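SCARECROW-LIKE protein 7 (Oryza sativa Japonica Group, PDB 5HYZ) probably acts as a nuclear transcription factor in plant development and abiotic stress resistance, binding DNA through its GRAS domain. Local coordinates at residues Y347-F358 and L361-S372. Residues are numbered along the deposited sequence; the frame is centred on the assembly and turned at random.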
loop_
_atom_site.group_PDB
_atom_site.type_symbol
_atom_site.label_atom_id
_atom_site.label_comp_id
_atom_site.label_asym_id
_atom_site.label_seq_id
_atom_site.Cartn_x
_atom_site.Cartn_y
_atom_site.Cartn_z
ATOM N N TYR A 347 -2.208 -15.623 -1.057
ATOM C CA TYR A 347 -3.447 -14.849 -0.851
ATOM C C TYR A 347 -4.507 -15.271 -1.847
ATOM O O TYR A 347 -4.190 -15.703 -2.945
ATOM C CB TYR A 347 -3.166 -13.356 -0.960
ATOM C CG TYR A 347 -2.325 -12.821 0.173
ATOM C CD1 TYR A 347 -2.913 -12.430 1.353
ATOM C CD2 TYR A 347 -0.940 -12.694 0.052
ATOM C CE1 TYR A 347 -2.138 -11.909 2.400
ATOM C CE2 TYR A 347 -0.160 -12.192 1.090
ATOM C CZ TYR A 347 -0.777 -11.791 2.251
ATOM O OH TYR A 347 -0.061 -11.264 3.294
ATOM N N LYS A 348 -5.777 -15.177 -1.471
ATOM C CA LYS A 348 -6.840 -15.705 -2.301
ATOM C C LYS A 348 -7.846 -14.603 -2.638
ATOM O O LYS A 348 -9.023 -14.866 -2.740
ATOM C CB LYS A 348 -7.585 -16.851 -1.590
ATOM C CG LYS A 348 -6.626 -17.939 -1.025
ATOM C CD LYS A 348 -5.772 -18.477 -2.126
ATOM C CE LYS A 348 -4.791 -19.551 -1.608
ATOM N NZ LYS A 348 -3.585 -19.780 -2.503
ATOM N N TYR A 349 -7.359 -13.371 -2.811
ATOM C CA TYR A 349 -8.262 -12.280 -3.200
ATOM C C TYR A 349 -8.597 -12.275 -4.656
ATOM O O TYR A 349 -7.742 -12.578 -5.511
ATOM C CB TYR A 349 -7.636 -10.929 -2.832
ATOM C CG TYR A 349 -7.495 -10.736 -1.349
ATOM C CD1 TYR A 349 -8.632 -10.623 -0.499
ATOM C CD2 TYR A 349 -6.239 -10.641 -0.780
ATOM C CE1 TYR A 349 -8.482 -10.410 0.863
ATOM C CE2 TYR A 349 -6.095 -10.437 0.577
ATOM C CZ TYR A 349 -7.236 -10.355 1.400
ATOM O OH TYR A 349 -7.050 -10.152 2.755
ATOM N N SER A 350 -9.837 -11.946 -4.974
ATOM C CA SER A 350 -10.226 -11.713 -6.372
ATOM C C SER A 350 -11.378 -10.762 -6.405
ATOM O O SER A 350 -11.911 -10.433 -5.352
ATOM C CB SER A 350 -10.649 -13.028 -7.097
ATOM O OG SER A 350 -11.888 -13.502 -6.610
ATOM N N LEU A 351 -11.761 -10.326 -7.593
ATOM C CA LEU A 351 -12.927 -9.436 -7.732
ATOM C C LEU A 351 -14.077 -10.183 -8.311
ATOM O O LEU A 351 -13.914 -10.957 -9.253
ATOM C CB LEU A 351 -12.593 -8.229 -8.634
ATOM C CG LEU A 351 -11.643 -7.125 -8.196
ATOM C CD1 LEU A 351 -11.936 -6.645 -6.758
ATOM C CD2 LEU A 351 -10.189 -7.468 -8.316
ATOM N N VAL A 352 -15.257 -9.961 -7.771
ATOM C CA VAL A 352 -16.500 -10.610 -8.239
ATOM C C VAL A 352 -17.571 -9.589 -8.531
ATOM O O VAL A 352 -17.818 -8.697 -7.700
ATOM C CB VAL A 352 -17.010 -11.594 -7.167
ATOM C CG1 VAL A 352 -18.436 -12.038 -7.456
ATOM C CG2 VAL A 352 -16.047 -12.798 -7.096
ATOM N N GLU A 353 -18.202 -9.677 -9.696
ATOM C CA GLU A 353 -19.296 -8.748 -9.994
ATOM C C GLU A 353 -20.588 -9.297 -9.424
ATOM O O GLU A 353 -20.867 -10.492 -9.547
ATOM C CB GLU A 353 -19.408 -8.552 -11.510
ATOM C CG GLU A 353 -18.074 -8.436 -12.211
ATOM C CD GLU A 353 -17.677 -7.016 -12.418
ATOM O OE1 GLU A 353 -18.551 -6.149 -12.180
ATOM O OE2 GLU A 353 -16.502 -6.756 -12.795
ATOM N N LEU A 354 -21.395 -8.472 -8.779
ATOM C CA LEU A 354 -22.723 -8.914 -8.339
ATOM C C LEU A 354 -23.734 -7.992 -8.991
ATOM O O LEU A 354 -23.490 -6.788 -9.146
ATOM C CB LEU A 354 -22.875 -8.893 -6.802
ATOM C CG LEU A 354 -21.823 -9.660 -6.026
ATOM C CD1 LEU A 354 -21.902 -9.339 -4.548
ATOM C CD2 LEU A 354 -22.014 -11.148 -6.238
ATOM N N PRO A 355 -24.904 -8.530 -9.387
ATOM C CA PRO A 355 -25.829 -7.695 -10.158
ATOM C C PRO A 355 -26.632 -6.717 -9.335
ATOM O O PRO A 355 -26.967 -6.994 -8.205
ATOM C CB PRO A 355 -26.773 -8.743 -10.809
ATOM C CG PRO A 355 -26.775 -9.856 -9.834
ATOM C CD PRO A 355 -25.341 -9.943 -9.335
ATOM N N PRO A 356 -27.027 -5.589 -9.930
ATOM C CA PRO A 356 -26.732 -5.161 -11.311
ATOM C C PRO A 356 -25.373 -4.463 -11.499
ATOM O O PRO A 356 -24.755 -4.520 -12.570
ATOM C CB PRO A 356 -27.842 -4.163 -11.609
ATOM C CG PRO A 356 -28.257 -3.634 -10.260
ATOM C CD PRO A 356 -28.079 -4.783 -9.294
ATOM N N ALA A 357 -24.884 -3.778 -10.462
ATOM C CA ALA A 357 -23.684 -3.002 -10.719
ATOM C C ALA A 357 -22.760 -2.959 -9.541
ATOM O O ALA A 357 -21.997 -1.976 -9.399
ATOM C CB ALA A 357 -24.061 -1.565 -11.172
ATOM N N PHE A 358 -22.780 -4.016 -8.725
ATOM C CA PHE A 358 -21.871 -4.108 -7.563
ATOM C C PHE A 358 -20.504 -4.657 -7.935
ATOM O O PHE A 358 -20.441 -5.566 -8.761
ATOM C CB PHE A 358 -22.423 -5.055 -6.490
ATOM C CG PHE A 358 -23.727 -4.591 -5.904
ATOM C CD1 PHE A 358 -23.733 -3.715 -4.815
ATOM C CD2 PHE A 358 -24.965 -5.075 -6.402
ATOM C CE1 PHE A 358 -24.966 -3.324 -4.233
ATOM C CE2 PHE A 358 -26.206 -4.663 -5.823
ATOM C CZ PHE A 358 -26.211 -3.794 -4.769
ATOM N N LEU A 361 -14.935 -7.408 -3.392
ATOM C CA LEU A 361 -13.655 -8.025 -3.120
ATOM C C LEU A 361 -13.986 -9.317 -2.403
ATOM O O LEU A 361 -14.729 -9.331 -1.418
ATOM C CB LEU A 361 -12.778 -7.122 -2.273
ATOM C CG LEU A 361 -11.503 -7.685 -1.679
ATOM C CD1 LEU A 361 -10.594 -8.058 -2.875
ATOM C CD2 LEU A 361 -10.813 -6.670 -0.752
ATOM N N ALA A 362 -13.468 -10.410 -2.982
ATOM C CA ALA A 362 -13.737 -11.759 -2.509
ATOM C C ALA A 362 -12.520 -12.497 -1.983
ATOM O O ALA A 362 -11.390 -12.204 -2.371
ATOM C CB ALA A 362 -14.374 -12.563 -3.682
ATOM N N TRP A 363 -12.763 -13.459 -1.087
ATOM C CA TRP A 363 -11.720 -14.368 -0.608
ATOM C C TRP A 363 -12.117 -15.786 -1.026
ATOM O O TRP A 363 -13.228 -16.209 -0.707
ATOM C CB TRP A 363 -11.561 -14.294 0.924
ATOM C CG TRP A 363 -10.522 -15.267 1.408
ATOM C CD1 TRP A 363 -10.761 -16.545 1.867
ATOM C CD2 TRP A 363 -9.085 -15.072 1.487
ATOM N NE1 TRP A 363 -9.575 -17.141 2.227
ATOM C CE2 TRP A 363 -8.534 -16.267 2.020
ATOM C CE3 TRP A 363 -8.221 -14.001 1.202
ATOM C CZ2 TRP A 363 -7.165 -16.423 2.234
ATOM C CZ3 TRP A 363 -6.880 -14.155 1.415
ATOM C CH2 TRP A 363 -6.356 -15.362 1.928
ATOM N N GLU A 364 -11.240 -16.470 -1.781
ATOM C CA GLU A 364 -11.600 -17.814 -2.312
ATOM C C GLU A 364 -12.976 -17.797 -2.985
ATOM O O GLU A 364 -13.825 -18.653 -2.737
ATOM C CB GLU A 364 -11.561 -18.863 -1.184
ATOM C CG GLU A 364 -11.026 -20.217 -1.652
ATOM C CD GLU A 364 -10.388 -20.975 -0.499
ATOM O OE1 GLU A 364 -9.142 -21.121 -0.499
ATOM O OE2 GLU A 364 -11.135 -21.385 0.424
ATOM N N LYS A 365 -13.173 -16.773 -3.805
ATOM C CA LYS A 365 -14.367 -16.531 -4.604
ATOM C C LYS A 365 -15.646 -16.218 -3.836
ATOM O O LYS A 365 -16.694 -16.084 -4.456
ATOM C CB LYS A 365 -14.589 -17.721 -5.541
ATOM C CG LYS A 365 -13.320 -17.935 -6.383
ATOM C CD LYS A 365 -13.619 -18.567 -7.760
ATOM C CE LYS A 365 -12.300 -18.973 -8.458
ATOM N NZ LYS A 365 -11.310 -17.829 -8.506
ATOM N N ARG A 366 -15.537 -15.993 -2.544
ATOM C CA ARG A 366 -16.663 -15.587 -1.715
ATOM C C ARG A 366 -16.596 -14.060 -1.493
ATOM O O ARG A 366 -15.671 -13.601 -0.863
ATOM C CB ARG A 366 -16.603 -16.354 -0.380
ATOM C CG ARG A 366 -17.187 -15.753 0.956
ATOM C CD ARG A 366 -18.508 -15.061 0.812
ATOM N NE ARG A 366 -19.314 -14.922 2.030
ATOM C CZ ARG A 366 -20.352 -14.088 2.063
ATOM N NH1 ARG A 366 -20.608 -13.350 0.971
ATOM N NH2 ARG A 366 -21.132 -13.970 3.136
ATOM N N PRO A 367 -17.577 -13.332 -1.994
ATOM C CA PRO A 367 -17.617 -11.861 -1.890
ATOM C C PRO A 367 -17.611 -11.456 -0.425
ATOM O O PRO A 367 -18.400 -12.038 0.327
ATOM C CB PRO A 367 -18.958 -11.492 -2.559
ATOM C CG PRO A 367 -19.310 -12.655 -3.402
ATOM C CD PRO A 367 -18.673 -13.867 -2.824
ATOM N N LEU A 368 -16.782 -10.488 -0.024
ATOM C CA LEU A 368 -16.739 -10.071 1.365
ATOM C C LEU A 368 -17.080 -8.613 1.546
ATOM O O LEU A 368 -17.740 -8.247 2.542
ATOM C CB LEU A 368 -15.360 -10.295 1.973
ATOM C CG LEU A 368 -14.922 -11.748 2.110
ATOM C CD1 LEU A 368 -13.580 -11.810 2.794
ATOM C CD2 LEU A 368 -15.987 -12.609 2.874
ATOM N N LEU A 369 -16.613 -7.785 0.616
ATOM C CA LEU A 369 -16.806 -6.280 0.797
ATOM C C LEU A 369 -17.251 -5.753 -0.547
ATOM O O LEU A 369 -16.534 -5.912 -1.545
ATOM C CB LEU A 369 -15.507 -5.592 1.222
ATOM C CG LEU A 369 -15.726 -4.233 1.915
ATOM C CD1 LEU A 369 -14.399 -3.762 2.451
ATOM C CD2 LEU A 369 -16.230 -3.199 0.978
ATOM N N THR A 370 -18.430 -5.165 -0.615
ATOM C CA THR A 370 -19.032 -4.780 -1.890
ATOM C C THR A 370 -19.178 -3.272 -2.028
ATOM O O THR A 370 -19.620 -2.603 -1.086
ATOM C CB THR A 370 -20.389 -5.471 -1.973
ATOM O OG1 THR A 370 -20.131 -6.878 -1.772
ATOM C CG2 THR A 370 -21.075 -5.258 -3.278
ATOM N N VAL A 371 -18.873 -2.739 -3.205
ATOM C CA VAL A 371 -18.957 -1.303 -3.427
ATOM C C VAL A 371 -19.910 -1.078 -4.582
ATOM O O VAL A 371 -19.944 -1.863 -5.547
ATOM C CB VAL A 371 -17.571 -0.704 -3.762
ATOM C CG1 VAL A 371 -17.706 0.801 -4.163
ATOM C CG2 VAL A 371 -16.699 -0.739 -2.457
ATOM N N SER A 372 -20.717 -0.023 -4.506
ATOM C CA SER A 372 -21.639 0.328 -5.592
ATOM C C SER A 372 -21.867 1.834 -5.603
ATOM O O SER A 372 -21.580 2.523 -4.611
ATOM C CB SER A 372 -22.995 -0.396 -5.437
ATOM O OG SER A 372 -23.485 -0.223 -4.117
HETATM O O HOH W 1 -11.104 -15.075 -4.664
#
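A fully extended first torsion (chi1 178°, CG trans to the amide nitrogen) carries the W363 indole across to Y349 and K348, while Y349, whose CG is anti to the carbonyl carbon (chi1 -66°), holds its ring up to meet it. The two form a T-shaped pair: the benzo edge of W363 points at the face of Y349, with CE3 3.6 Å from CE1 of Y349. K348 CB sits squarely over one indole face in a CH-pi contact, 3.7 Å from the centroid of the six-membered ring. The backbones of the two strands pair antiparallel here, and S350 and A362 make a hydrogen-bonded pair, A362 N reaching S350 O at 2.8 Å. Towards the type I' turn from W363 to R366, E364 N donates to K348 O, and a water bridges that carbonyl, S350 OG and K365 N. On the face opposite Y349 and W363, V352 CG2 packs on A362 CB at 3.8 Å. Farther along, T370 CG2 touches F358 CD1 at 3.4 Å. Within the predicted SAW region, this hairpin joins strand 366-374, which continues the central sheet beside strand 236-242; W363 NE1 is hydrogen-bonded to E267 OE1 of helix 251-272, and F92 of helix 89-104 packs against L351 and L361.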